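Local coordinates for putative ribose operon repressor (Burkholderia thailandensis, PDB 3EGC), which is probably a DNA-binding transcriptional repressor of the LacI family whose periplasmic-binding-protein-like domain, as in relatives, would sense a small effector such as a sugar, at residues R186-T192 / D215-F221; R127-G133 / E161-A165; V41-N45 / F60-V65. All coordinates share one frame; numbering follows the deposited sequence.

Interaction 1: R186-T192 / D215-F221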
ATOM      1  N   ARG A 186      -8.122  -3.542 -32.811  1.00 44.63           N
ATOM      2  CA  ARG A 186      -7.934  -3.465 -31.362  1.00 42.87           C
ATOM      3  C   ARG A 186      -9.063  -4.145 -30.589  1.00 41.70           C
ATOM      4  O   ARG A 186     -10.205  -4.170 -31.050  1.00 41.66           O
ATOM      5  CB  ARG A 186      -7.763  -2.022 -30.876  1.00 42.87           C
ATOM      6  CG  ARG A 186      -9.010  -1.174 -30.906  1.00 43.07           C
ATOM      7  CD  ARG A 186      -8.994  -0.119 -29.786  1.00 43.04           C
ATOM      8  NE  ARG A 186     -10.167   0.752 -29.832  1.00 43.23           N
ATOM      9  CZ  ARG A 186     -11.348   0.462 -29.317  1.00 44.14           C
ATOM     10  NH1 ARG A 186     -11.551  -0.677 -28.693  1.00 44.66           N
ATOM     11  NH2 ARG A 186     -12.334   1.325 -29.419  1.00 44.79           N
ATOM     12  N   PRO A 187      -8.720  -4.705 -29.412  1.00 40.24           N
ATOM     13  CA  PRO A 187      -9.686  -5.316 -28.492  1.00 39.21           C
ATOM     14  C   PRO A 187     -10.666  -4.275 -27.934  1.00 38.28           C
ATOM     15  O   PRO A 187     -10.386  -3.070 -27.959  1.00 37.08           O
ATOM     16  CB  PRO A 187      -8.823  -5.913 -27.352  1.00 39.16           C
ATOM     17  CG  PRO A 187      -7.387  -5.583 -27.649  1.00 40.35           C
ATOM     18  CD  PRO A 187      -7.317  -4.783 -28.938  1.00 40.24           C
ATOM     19  N   THR A 188     -11.816  -4.771 -27.459  1.00 37.22           N
ATOM     20  CA  THR A 188     -12.820  -3.944 -26.806  1.00 36.47           C
ATOM     21  C   THR A 188     -12.717  -4.204 -25.311  1.00 35.36           C
ATOM     22  O   THR A 188     -13.327  -3.527 -24.513  1.00 34.71           O
ATOM     23  CB  THR A 188     -14.258  -4.309 -27.312  1.00 36.41           C
ATOM     24  OG1 THR A 188     -14.417  -5.723 -27.316  1.00 35.96           O
ATOM     25  CG2 THR A 188     -14.454  -3.828 -28.784  1.00 36.12           C
ATOM     26  N   ALA A 189     -11.964  -5.221 -24.949  1.00 34.71           N
ATOM     27  CA  ALA A 189     -11.744  -5.521 -23.548  1.00 34.96           C
ATOM     28  C   ALA A 189     -10.302  -6.037 -23.314  1.00 34.69           C
ATOM     29  O   ALA A 189      -9.635  -6.538 -24.227  1.00 34.06           O
ATOM     30  CB  ALA A 189     -12.751  -6.501 -23.068  1.00 34.65           C
ATOM     31  N   LEU A 190      -9.836  -5.862 -22.085  1.00 34.15           N
ATOM     32  CA  LEU A 190      -8.513  -6.250 -21.681  1.00 34.00           C
ATOM     33  C   LEU A 190      -8.638  -6.972 -20.350  1.00 33.81           C
ATOM     34  O   LEU A 190      -9.453  -6.564 -19.489  1.00 33.77           O
ATOM     35  CB  LEU A 190      -7.640  -4.992 -21.489  1.00 33.73           C
ATOM     36  CG  LEU A 190      -6.676  -4.447 -22.577  1.00 35.28           C
ATOM     37  CD1 LEU A 190      -6.762  -5.171 -23.974  1.00 32.52           C
ATOM     38  CD2 LEU A 190      -6.671  -2.917 -22.663  1.00 31.75           C
ATOM     39  N   LEU A 191      -7.846  -8.037 -20.190  1.00 32.30           N
ATOM     40  CA  LEU A 191      -7.509  -8.511 -18.890  1.00 31.97           C
ATOM     41  C   LEU A 191      -6.211  -7.781 -18.483  1.00 32.41           C
ATOM     42  O   LEU A 191      -5.231  -7.772 -19.269  1.00 32.55           O
ATOM     43  CB  LEU A 191      -7.243 -10.009 -18.925  1.00 31.40           C
ATOM     44  CG  LEU A 191      -6.687 -10.726 -17.689  1.00 32.45           C
ATOM     45  CD1 LEU A 191      -7.615 -10.705 -16.440  1.00 32.54           C
ATOM     46  CD2 LEU A 191      -6.222 -12.184 -17.996  1.00 32.01           C
ATOM     47  N   THR A 192      -6.182  -7.221 -17.283  1.00 30.50           N
ATOM     48  CA  THR A 192      -4.932  -6.694 -16.753  1.00 31.27           C
ATOM     49  C   THR A 192      -4.477  -7.513 -15.550  1.00 31.27           C
ATOM     50  O   THR A 192      -5.295  -7.834 -14.686  1.00 31.62           O
ATOM     51  CB  THR A 192      -5.059  -5.219 -16.347  1.00 31.43           C
ATOM     52  OG1 THR A 192      -6.224  -5.078 -15.521  1.00 31.96           O
ATOM     53  CG2 THR A 192      -5.222  -4.299 -17.634  1.00 29.88           C
ATOM     54  N   ASP A 215     -15.516   2.300 -25.145  1.00 39.82           N
ATOM     55  CA  ASP A 215     -14.392   1.914 -26.028  1.00 38.78           C
ATOM     56  C   ASP A 215     -13.626   0.656 -25.600  1.00 37.71           C
ATOM     57  O   ASP A 215     -13.345  -0.196 -26.433  1.00 37.12           O
ATOM     58  CB  ASP A 215     -13.410   3.079 -26.194  1.00 39.24           C
ATOM     59  CG  ASP A 215     -14.029   4.285 -26.904  1.00 41.16           C
ATOM     60  OD1 ASP A 215     -14.888   4.104 -27.790  1.00 44.42           O
ATOM     61  OD2 ASP A 215     -13.661   5.419 -26.582  1.00 41.70           O
ATOM     62  N   VAL A 216     -13.291   0.537 -24.320  1.00 36.47           N
ATOM     63  CA  VAL A 216     -12.546  -0.630 -23.796  1.00 35.21           C
ATOM     64  C   VAL A 216     -12.987  -0.955 -22.395  1.00 34.70           C
ATOM     65  O   VAL A 216     -12.967  -0.079 -21.537  1.00 35.30           O
ATOM     66  CB  VAL A 216     -11.010  -0.306 -23.764  1.00 36.41           C
ATOM     67  CG1 VAL A 216     -10.148  -1.379 -23.037  1.00 34.29           C
ATOM     68  CG2 VAL A 216     -10.456   0.030 -25.211  1.00 35.21           C
ATOM     69  N   GLU A 217     -13.410  -2.186 -22.149  1.00 34.21           N
ATOM     70  CA  GLU A 217     -13.640  -2.649 -20.777  1.00 34.35           C
ATOM     71  C   GLU A 217     -12.398  -3.349 -20.215  1.00 33.82           C
ATOM     72  O   GLU A 217     -11.478  -3.702 -20.969  1.00 33.13           O
ATOM     73  CB  GLU A 217     -14.933  -3.484 -20.642  1.00 34.58           C
ATOM     74  CG  GLU A 217     -16.220  -2.596 -20.639  1.00 36.97           C
ATOM     75  CD  GLU A 217     -17.540  -3.377 -20.640  1.00 42.68           C
ATOM     76  OE1 GLU A 217     -17.564  -4.620 -20.556  1.00 43.73           O
ATOM     77  OE2 GLU A 217     -18.594  -2.730 -20.691  1.00 47.31           O
ATOM     78  N   ILE A 218     -12.365  -3.498 -18.890  1.00 33.23           N
ATOM     79  CA  ILE A 218     -11.212  -4.006 -18.177  1.00 32.00           C
ATOM     80  C   ILE A 218     -11.584  -4.883 -16.998  1.00 31.79           C
ATOM     81  O   ILE A 218     -12.400  -4.488 -16.156  1.00 31.40           O
ATOM     82  CB  ILE A 218     -10.316  -2.845 -17.616  1.00 32.24           C
ATOM     83  CG1 ILE A 218      -9.788  -1.967 -18.763  1.00 32.78           C
ATOM     84  CG2 ILE A 218      -9.168  -3.420 -16.734  1.00 30.92           C
ATOM     85  CD1 ILE A 218      -8.933  -0.714 -18.282  1.00 31.69           C
ATOM     86  N   VAL A 219     -10.998  -6.079 -16.930  1.00 31.15           N
ATOM     87  CA  VAL A 219     -11.064  -6.829 -15.676  1.00 31.59           C
ATOM     88  C   VAL A 219      -9.622  -6.918 -15.180  1.00 31.72           C
ATOM     89  O   VAL A 219      -8.715  -7.014 -15.990  1.00 31.94           O
ATOM     90  CB  VAL A 219     -11.711  -8.238 -15.841  1.00 31.31           C
ATOM     91  CG1 VAL A 219     -13.141  -8.080 -16.212  1.00 30.45           C
ATOM     92  CG2 VAL A 219     -10.941  -9.120 -16.970  1.00 31.42           C
ATOM     93  N   SER A 220      -9.442  -6.893 -13.865  1.00 31.58           N
ATOM     94  CA  SER A 220      -8.153  -6.768 -13.262  1.00 32.53           C
ATOM     95  C   SER A 220      -8.005  -7.756 -12.106  1.00 32.85           C
ATOM     96  O   SER A 220      -9.009  -8.133 -11.500  1.00 33.34           O
ATOM     97  CB  SER A 220      -7.979  -5.347 -12.729  1.00 32.82           C
ATOM     98  OG  SER A 220      -6.694  -5.146 -12.152  1.00 33.41           O
ATOM     99  N   PHE A 221      -6.764  -8.165 -11.803  1.00 32.01           N
ATOM    100  CA  PHE A 221      -6.451  -8.741 -10.495  1.00 31.95           C
ATOM    101  C   PHE A 221      -6.243  -7.634  -9.435  1.00 31.59           C
ATOM    102  O   PHE A 221      -5.892  -6.513  -9.769  1.00 30.40           O
ATOM    103  CB  PHE A 221      -5.181  -9.610 -10.517  1.00 31.84           C
ATOM    104  CG  PHE A 221      -5.400 -11.024 -11.044  1.00 32.13           C
ATOM    105  CD1 PHE A 221      -5.154 -12.102 -10.224  1.00 31.11           C
ATOM    106  CD2 PHE A 221      -5.769 -11.258 -12.378  1.00 32.16           C
ATOM    107  CE1 PHE A 221      -5.297 -13.399 -10.678  1.00 33.37           C
ATOM    108  CE2 PHE A 221      -5.931 -12.553 -12.859  1.00 32.91           C
ATOM    109  CZ  PHE A 221      -5.700 -13.634 -12.030  1.00 32.85           C
TER
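Strands 189-192 and 217-221 run side by side and parallel, their axes 4.7 Å apart and 18° from exact alignment, with Ala189 paired with Glu217 and Thr192 with Ser220. They are the two strands of a classic beta-alpha-beta unit, joined by helix 195-208, in the Rossmann-like sheet of the LacI and periplasmic-binding-protein fold. Five backbone hydrogen bonds zip them together, from Glu217 N to Thr188 O at one end to Phe221 N to Thr192 O at the other. Of the inner rungs, Thr192 N to Val219 O is the straightest, at 2.9 Å and 171°.

Ala189, Leu191, Glu217 and Val219 share one face of the sheet, turned to helix 109-122. There Leu191 sends CD1 obliquely across to Val219 CG2, 3.7 Å away, an approach set by a CG anti to the backbone N (chi1 172°). The same methyl lies at the edge of the Phe221 ring. The carboxylate of Glu217 points off the partner strand and is taken up by Arg123 and His125. On the face carrying Leu190, Thr192, Ile218 and Ser220, helix 195-208 packs against the sheet, and the hydroxyls of Thr192 and Ser220 both bond to Thr198. Thr192 OG1 also rests 3.6 Å from Ile218 CG2.

Before the strand, Arg186 folds its bent side chain back so that NH1 serves two carbonyls. The bond to Pro187 O lies in the guanidinium plane, whereas the bond to Asp215 O is weak. The Asp215 carboxylate stands off from Arg186 and forms its salt bridge with Arg211. Over one guanidinium face sits a methyl of Val216, CG2 being 3.7 Å from Arg186 NH1.

Interaction 2: R127-G133 / E161-A165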
ATOM      1  N   ARG A 127     -13.195  -9.407 -29.232  1.00 38.24           N
ATOM      2  CA  ARG A 127     -11.833  -8.898 -29.383  1.00 38.25           C
ATOM      3  C   ARG A 127     -11.290  -8.627 -27.983  1.00 37.78           C
ATOM      4  O   ARG A 127     -11.430  -7.524 -27.448  1.00 38.13           O
ATOM      5  CB  ARG A 127     -11.819  -7.634 -30.233  1.00 37.91           C
ATOM      6  CG  ARG A 127     -12.002  -7.917 -31.776  1.00 41.16           C
ATOM      7  CD  ARG A 127     -12.004  -6.594 -32.579  1.00 43.72           C
ATOM      8  NE  ARG A 127     -13.348  -5.969 -32.613  1.00 46.21           N
ATOM      9  CZ  ARG A 127     -13.576  -4.661 -32.632  1.00 47.75           C
ATOM     10  NH1 ARG A 127     -14.835  -4.197 -32.658  1.00 48.23           N
ATOM     11  NH2 ARG A 127     -12.549  -3.814 -32.617  1.00 47.91           N
ATOM     12  N   ILE A 128     -10.674  -9.643 -27.385  1.00 36.48           N
ATOM     13  CA  ILE A 128     -10.214  -9.488 -26.039  1.00 36.07           C
ATOM     14  C   ILE A 128      -8.701  -9.625 -25.914  1.00 35.39           C
ATOM     15  O   ILE A 128      -8.136 -10.581 -26.405  1.00 34.66           O
ATOM     16  CB  ILE A 128     -10.935 -10.475 -25.090  1.00 35.90           C
ATOM     17  CG1 ILE A 128     -12.446 -10.232 -25.162  1.00 35.24           C
ATOM     18  CG2 ILE A 128     -10.412 -10.317 -23.682  1.00 35.98           C
ATOM     19  CD1 ILE A 128     -13.249 -11.200 -24.334  1.00 35.21           C
ATOM     20  N   GLY A 129      -8.062  -8.680 -25.235  1.00 34.03           N
ATOM     21  CA  GLY A 129      -6.634  -8.746 -25.049  1.00 34.21           C
ATOM     22  C   GLY A 129      -6.216  -8.867 -23.571  1.00 34.51           C
ATOM     23  O   GLY A 129      -7.046  -8.855 -22.658  1.00 34.85           O
ATOM     24  N   ALA A 130      -4.925  -8.969 -23.360  1.00 33.38           N
ATOM     25  CA  ALA A 130      -4.376  -9.121 -22.051  1.00 34.12           C
ATOM     26  C   ALA A 130      -3.053  -8.316 -21.921  1.00 33.31           C
ATOM     27  O   ALA A 130      -2.196  -8.419 -22.747  1.00 33.18           O
ATOM     28  CB  ALA A 130      -4.112 -10.633 -21.761  1.00 33.50           C
ATOM     29  N   ILE A 131      -2.948  -7.509 -20.887  1.00 33.25           N
ATOM     30  CA  ILE A 131      -1.715  -6.810 -20.570  1.00 33.52           C
ATOM     31  C   ILE A 131      -1.251  -7.408 -19.255  1.00 33.97           C
ATOM     32  O   ILE A 131      -1.943  -7.329 -18.249  1.00 32.95           O
ATOM     33  CB  ILE A 131      -1.927  -5.295 -20.382  1.00 33.96           C
ATOM     34  CG1 ILE A 131      -2.922  -4.739 -21.417  1.00 33.12           C
ATOM     35  CG2 ILE A 131      -0.584  -4.565 -20.366  1.00 32.04           C
ATOM     36  CD1 ILE A 131      -2.364  -4.738 -22.815  1.00 35.07           C
ATOM     37  N   VAL A 132      -0.107  -8.070 -19.304  1.00 34.49           N
ATOM     38  CA  VAL A 132       0.501  -8.641 -18.151  1.00 35.27           C
ATOM     39  C   VAL A 132       1.814  -7.945 -17.852  1.00 35.71           C
ATOM     40  O   VAL A 132       2.286  -7.118 -18.633  1.00 34.43           O
ATOM     41  CB  VAL A 132       0.726 -10.144 -18.305  1.00 35.49           C
ATOM     42  CG1 VAL A 132      -0.605 -10.882 -18.553  1.00 35.33           C
ATOM     43  CG2 VAL A 132       1.698 -10.411 -19.420  1.00 35.76           C
ATOM     44  N   GLY A 133       2.383  -8.297 -16.706  1.00 36.70           N
ATOM     45  CA  GLY A 133       3.657  -7.730 -16.278  1.00 38.19           C
ATOM     46  C   GLY A 133       4.793  -8.474 -16.938  1.00 37.98           C
ATOM     47  O   GLY A 133       4.587  -9.165 -17.907  1.00 38.33           O
ATOM     48  N   GLU A 161      -0.966  -9.940 -31.229  1.00 43.43           N
ATOM     49  CA  GLU A 161      -0.823  -8.493 -31.089  1.00 42.82           C
ATOM     50  C   GLU A 161      -1.826  -7.873 -30.052  1.00 42.44           C
ATOM     51  O   GLU A 161      -1.799  -6.654 -29.772  1.00 42.21           O
ATOM     52  CB  GLU A 161      -0.935  -7.801 -32.437  1.00 43.25           C
ATOM     53  CG  GLU A 161      -2.260  -8.051 -33.177  1.00 44.49           C
ATOM     54  CD  GLU A 161      -2.193  -9.210 -34.166  1.00 46.46           C
ATOM     55  OE1 GLU A 161      -2.988  -9.126 -35.121  1.00 48.58           O
ATOM     56  OE2 GLU A 161      -1.405 -10.164 -33.995  1.00 42.98           O
ATOM     57  N   TRP A 162      -2.697  -8.724 -29.500  1.00 41.13           N
ATOM     58  CA  TRP A 162      -3.614  -8.325 -28.436  1.00 40.72           C
ATOM     59  C   TRP A 162      -2.939  -8.535 -27.040  1.00 39.88           C
ATOM     60  O   TRP A 162      -3.464  -8.102 -26.002  1.00 39.31           O
ATOM     61  CB  TRP A 162      -4.933  -9.120 -28.515  1.00 40.87           C
ATOM     62  CG  TRP A 162      -5.792  -8.819 -29.719  1.00 42.61           C
ATOM     63  CD1 TRP A 162      -5.674  -7.752 -30.569  1.00 42.25           C
ATOM     64  CD2 TRP A 162      -6.945  -9.573 -30.169  1.00 42.60           C
ATOM     65  NE1 TRP A 162      -6.650  -7.818 -31.529  1.00 43.64           N
ATOM     66  CE2 TRP A 162      -7.443  -8.923 -31.310  1.00 43.20           C
ATOM     67  CE3 TRP A 162      -7.589 -10.742 -29.712  1.00 43.63           C
ATOM     68  CZ2 TRP A 162      -8.577  -9.383 -32.001  1.00 43.23           C
ATOM     69  CZ3 TRP A 162      -8.686 -11.221 -30.400  1.00 43.74           C
ATOM     70  CH2 TRP A 162      -9.173 -10.551 -31.543  1.00 43.81           C
ATOM     71  N   ILE A 163      -1.793  -9.219 -27.046  1.00 39.14           N
ATOM     72  CA  ILE A 163      -1.034  -9.540 -25.827  1.00 38.54           C
ATOM     73  C   ILE A 163       0.145  -8.576 -25.613  1.00 38.26           C
ATOM     74  O   ILE A 163       0.892  -8.280 -26.531  1.00 37.92           O
ATOM     75  CB  ILE A 163      -0.469 -10.970 -25.862  1.00 38.54           C
ATOM     76  CG1 ILE A 163      -1.528 -11.988 -26.367  1.00 39.44           C
ATOM     77  CG2 ILE A 163       0.080 -11.390 -24.474  1.00 37.28           C
ATOM     78  CD1 ILE A 163      -2.436 -12.497 -25.348  1.00 39.10           C
ATOM     79  N   ALA A 164       0.314  -8.091 -24.399  1.00 37.46           N
ATOM     80  CA  ALA A 164       1.497  -7.264 -24.103  1.00 37.92           C
ATOM     81  C   ALA A 164       2.011  -7.626 -22.713  1.00 38.05           C
ATOM     82  O   ALA A 164       1.220  -7.926 -21.816  1.00 36.27           O
ATOM     83  CB  ALA A 164       1.201  -5.795 -24.188  1.00 36.81           C
ATOM     84  N   ALA A 165       3.338  -7.618 -22.578  1.00 38.84           N
ATOM     85  CA  ALA A 165       4.001  -8.053 -21.340  1.00 40.15           C
ATOM     86  C   ALA A 165       4.825  -6.923 -20.836  1.00 40.59           C
ATOM     87  O   ALA A 165       5.445  -6.254 -21.651  1.00 41.75           O
ATOM     88  CB  ALA A 165       4.891  -9.218 -21.591  1.00 40.35           C
TER
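The Trp162 indole lies against the backbone and the first side-chain carbons of Arg127, making a tightly packed, buried end of this contact. Arg127 CA sits over one face of the six-membered ring, 4.2 Å from its centroid, in a CH-pi contact. Farther along the arginine, CG comes 3.7 Å from Trp162 CZ2 near the rim of the indole. With CG beside the backbone N (chi1 -76°), the Arg127 chain first follows the ring and then bends at chi3, so the guanidinium turns off the indole and NH2 bonds to Arg186 O. Ile128 O approaches Trp162 CE3 at 3.4 Å, and the indole NE1 donates to Asp185 O, which, with the packing on Arg127, helps hold the ring's orientation.

Beyond the indole the chains become parallel strands, 128-131 and 163-164, linked through helix 138-153 as a beta-alpha-beta unit at the edge of this chain's sheet. Trp162 O receives Ala130 N, Ala164 N donates to Ala130 O, and Val132 N reaches Ala164 O at 2.8 Å, the straightest of the three bonds (166°). Gly129 CA lies 3.4 Å from Trp162 O, so the two backbones come close here.

Toward Ala165 the packing thins. Ile131 CD1 meets Ala164 CB at 4.0 Å on the face turned to Val180 of helix 174-181, while Ile163 faces Leu144 and Phe147 of helix 138-153. Ala165 is exposed, and its short side chain touches Val132 CG2; Ala165 CB also lies 3.7 Å from Gly133 O.

Interaction 3: V41-N45 / F60-V65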
ATOM      1  N   VAL A  41       9.784 -10.096  13.239  1.00 30.14           N
ATOM      2  CA  VAL A  41       9.987  -9.980  11.820  1.00 29.02           C
ATOM      3  C   VAL A  41      10.931  -8.896  11.358  1.00 29.40           C
ATOM      4  O   VAL A  41      10.643  -7.691  11.494  1.00 29.05           O
ATOM      5  CB  VAL A  41       8.639  -9.782  11.079  1.00 29.48           C
ATOM      6  CG1 VAL A  41       8.895  -9.679   9.527  1.00 26.07           C
ATOM      7  CG2 VAL A  41       7.671 -10.973  11.443  1.00 26.43           C
ATOM      8  N   LEU A  42      12.046  -9.321  10.782  1.00 29.25           N
ATOM      9  CA  LEU A  42      12.984  -8.380  10.197  1.00 30.12           C
ATOM     10  C   LEU A  42      12.546  -8.102   8.734  1.00 30.00           C
ATOM     11  O   LEU A  42      12.204  -9.041   7.967  1.00 30.36           O
ATOM     12  CB  LEU A  42      14.385  -8.997  10.193  1.00 30.02           C
ATOM     13  CG  LEU A  42      15.373  -8.912  11.351  1.00 32.20           C
ATOM     14  CD1 LEU A  42      16.766  -9.663  10.968  1.00 31.09           C
ATOM     15  CD2 LEU A  42      15.553  -7.480  11.853  1.00 30.15           C
ATOM     16  N   LEU A  43      12.569  -6.846   8.335  1.00 29.16           N
ATOM     17  CA  LEU A  43      12.026  -6.517   7.019  1.00 29.37           C
ATOM     18  C   LEU A  43      13.090  -6.037   6.060  1.00 28.37           C
ATOM     19  O   LEU A  43      13.950  -5.272   6.435  1.00 28.39           O
ATOM     20  CB  LEU A  43      10.913  -5.499   7.120  1.00 29.10           C
ATOM     21  CG  LEU A  43      10.454  -4.829   5.838  1.00 30.28           C
ATOM     22  CD1 LEU A  43       9.585  -5.805   4.994  1.00 27.73           C
ATOM     23  CD2 LEU A  43       9.664  -3.490   6.177  1.00 30.87           C
ATOM     24  N   ALA A  44      13.072  -6.564   4.838  1.00 27.39           N
ATOM     25  CA  ALA A  44      13.874  -5.997   3.798  1.00 27.16           C
ATOM     26  C   ALA A  44      12.997  -5.737   2.577  1.00 27.68           C
ATOM     27  O   ALA A  44      12.039  -6.493   2.263  1.00 27.46           O
ATOM     28  CB  ALA A  44      15.030  -6.858   3.489  1.00 26.26           C
ATOM     29  N   ASN A  45      13.304  -4.643   1.916  1.00 28.25           N
ATOM     30  CA  ASN A  45      12.596  -4.269   0.684  1.00 29.90           C
ATOM     31  C   ASN A  45      13.580  -4.182  -0.447  1.00 29.27           C
ATOM     32  O   ASN A  45      14.491  -3.442  -0.326  1.00 29.23           O
ATOM     33  CB  ASN A  45      11.873  -2.916   0.834  1.00 28.72           C
ATOM     34  CG  ASN A  45      11.149  -2.496  -0.457  1.00 29.57           C
ATOM     35  OD1 ASN A  45      10.437  -3.287  -1.072  1.00 29.19           O
ATOM     36  ND2 ASN A  45      11.333  -1.270  -0.853  1.00 26.43           N
ATOM     37  N   PHE A  60      20.342 -11.522   6.383  1.00 35.10           N
ATOM     38  CA  PHE A  60      19.400 -12.174   7.290  1.00 35.45           C
ATOM     39  C   PHE A  60      19.944 -13.542   7.816  1.00 35.91           C
ATOM     40  O   PHE A  60      19.799 -13.963   9.023  1.00 34.74           O
ATOM     41  CB  PHE A  60      17.973 -12.292   6.597  1.00 35.30           C
ATOM     42  CG  PHE A  60      17.184 -10.963   6.569  1.00 34.35           C
ATOM     43  CD1 PHE A  60      17.687  -9.805   7.194  1.00 34.74           C
ATOM     44  CD2 PHE A  60      15.969 -10.881   5.964  1.00 34.21           C
ATOM     45  CE1 PHE A  60      16.983  -8.620   7.181  1.00 35.43           C
ATOM     46  CE2 PHE A  60      15.208  -9.682   5.977  1.00 33.72           C
ATOM     47  CZ  PHE A  60      15.721  -8.556   6.571  1.00 34.21           C
ATOM     48  N   PHE A  61      20.569 -14.256   6.911  1.00 36.21           N
ATOM     49  CA  PHE A  61      21.234 -15.473   7.327  1.00 37.62           C
ATOM     50  C   PHE A  61      22.345 -15.267   8.370  1.00 38.46           C
ATOM     51  O   PHE A  61      22.380 -15.949   9.423  1.00 39.00           O
ATOM     52  CB  PHE A  61      21.733 -16.246   6.132  1.00 38.08           C
ATOM     53  CG  PHE A  61      22.268 -17.577   6.496  1.00 38.26           C
ATOM     54  CD1 PHE A  61      21.419 -18.536   7.044  1.00 37.39           C
ATOM     55  CD2 PHE A  61      23.635 -17.869   6.302  1.00 38.17           C
ATOM     56  CE1 PHE A  61      21.892 -19.775   7.400  1.00 39.58           C
ATOM     57  CE2 PHE A  61      24.130 -19.128   6.664  1.00 39.96           C
ATOM     58  CZ  PHE A  61      23.252 -20.089   7.225  1.00 39.87           C
ATOM     59  N   GLU A  62      23.241 -14.312   8.142  1.00 39.41           N
ATOM     60  CA  GLU A  62      24.279 -14.082   9.120  1.00 40.14           C
ATOM     61  C   GLU A  62      23.718 -13.649  10.474  1.00 40.07           C
ATOM     62  O   GLU A  62      24.274 -13.971  11.518  1.00 40.17           O
ATOM     63  CB  GLU A  62      25.352 -13.102   8.624  1.00 41.30           C
ATOM     64  CG  GLU A  62      24.869 -12.016   7.760  1.00 44.57           C
ATOM     65  CD  GLU A  62      25.220 -10.632   8.315  1.00 50.37           C
ATOM     66  OE1 GLU A  62      26.355 -10.126   8.043  1.00 52.10           O
ATOM     67  OE2 GLU A  62      24.347 -10.038   9.009  1.00 49.16           O
ATOM     68  N   ARG A  63      22.600 -12.935  10.475  1.00 39.51           N
ATOM     69  CA  ARG A  63      21.934 -12.594  11.723  1.00 39.41           C
ATOM     70  C   ARG A  63      21.257 -13.809  12.357  1.00 39.08           C
ATOM     71  O   ARG A  63      20.685 -13.722  13.418  1.00 38.89           O
ATOM     72  CB  ARG A  63      20.895 -11.472  11.500  1.00 39.88           C
ATOM     73  CG  ARG A  63      21.545 -10.105  11.192  1.00 41.04           C
ATOM     74  CD  ARG A  63      20.536  -9.021  11.457  1.00 42.94           C
ATOM     75  NE  ARG A  63      21.182  -7.738  11.694  1.00 46.78           N
ATOM     76  CZ  ARG A  63      21.640  -7.349  12.885  1.00 45.83           C
ATOM     77  NH1 ARG A  63      21.499  -8.152  13.927  1.00 42.25           N
ATOM     78  NH2 ARG A  63      22.221  -6.164  13.015  1.00 46.06           N
ATOM     79  N   ARG A  64      21.351 -14.942  11.687  1.00 38.69           N
ATOM     80  CA  ARG A  64      20.675 -16.166  12.089  1.00 39.07           C
ATOM     81  C   ARG A  64      19.197 -16.011  12.420  1.00 37.60           C
ATOM     82  O   ARG A  64      18.768 -16.295  13.542  1.00 38.26           O
ATOM     83  CB  ARG A  64      21.434 -16.909  13.212  1.00 39.91           C
ATOM     84  CG  ARG A  64      22.837 -17.489  12.796  1.00 41.14           C
ATOM     85  CD  ARG A  64      22.717 -18.385  11.579  1.00 44.32           C
ATOM     86  NE  ARG A  64      23.975 -19.018  11.211  1.00 46.46           N
ATOM     87  CZ  ARG A  64      24.985 -18.385  10.614  1.00 48.87           C
ATOM     88  NH1 ARG A  64      24.872 -17.103  10.340  1.00 50.08           N
ATOM     89  NH2 ARG A  64      26.112 -19.027  10.302  1.00 47.77           N
ATOM     90  N   VAL A  65      18.435 -15.557  11.442  1.00 35.93           N
ATOM     91  CA  VAL A  65      16.989 -15.694  11.495  1.00 34.68           C
ATOM     92  C   VAL A  65      16.654 -17.182  11.376  1.00 34.02           C
ATOM     93  O   VAL A  65      17.423 -17.957  10.790  1.00 33.31           O
ATOM     94  CB  VAL A  65      16.300 -14.929  10.341  1.00 34.68           C
ATOM     95  CG1 VAL A  65      16.514 -13.432  10.472  1.00 34.37           C
ATOM     96  CG2 VAL A  65      16.792 -15.466   9.008  1.00 32.17           C
TER
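One face of the Phe60 ring is covered by Leu42, whose CB stands 4.2 Å from the ring centroid in a CH-pi contact, 26° off the normal. At the ring edge, in its plane, lies the carbonyl carbon of Leu43, 3.7 Å from Phe60 CZ. Ala44 CB comes in obliquely and touches the same CZ at 3.6 Å, so the far end of the ring is fitted against the backbone between Leu42 and Ala44. Leu42 carries the rest of the contact through CD1, extended anti to CA (chi2 -179°). That methyl also lies against Phe60 CD1 and CE1, meets Val65 CG1 at 3.8 Å, and touches the aliphatic CD of Arg63, whose side chain crosses Leu42 at about a right angle.

Just past helix 50-62, Arg64 takes positive phi and closes a Schellman motif, its N bonded to Phe61 O and Val65 N to Phe60 O. This turn carries Val65 back toward strand 10-15, where it and Leu42 pack on Val10 and Phe60 on Ile14. The second subunit bonds to the backbone of Val41 and Leu43 on strand 40-45, its Leu42 packs on Leu42, and beyond the helix Arg63 NH2 bonds to its Ser8 O.

Overall arrangement
Interactions 1 and 2 adjoin in one lobe of the chain, their centres 9 Å apart, because strands 189-192 and 128-131 are neighbours in the sheet. Leu191 N lies 2.7 Å from Gly129 O and Thr188 N 2.8 Å from Arg127 O, both probable hydrogen bonds, so two successive beta-alpha-beta units continue without a break from 217-221 out to 163-164. Interaction 3 belongs to the opposite side of the chain's centre, with its centre about 40 Å from that of interaction 1 and 38 Å from that of interaction 2. It borders the second subunit, whereas no other chain of the assembly touches interactions 1 and 2. In relatives, effectors bind in the cleft between the two lobes.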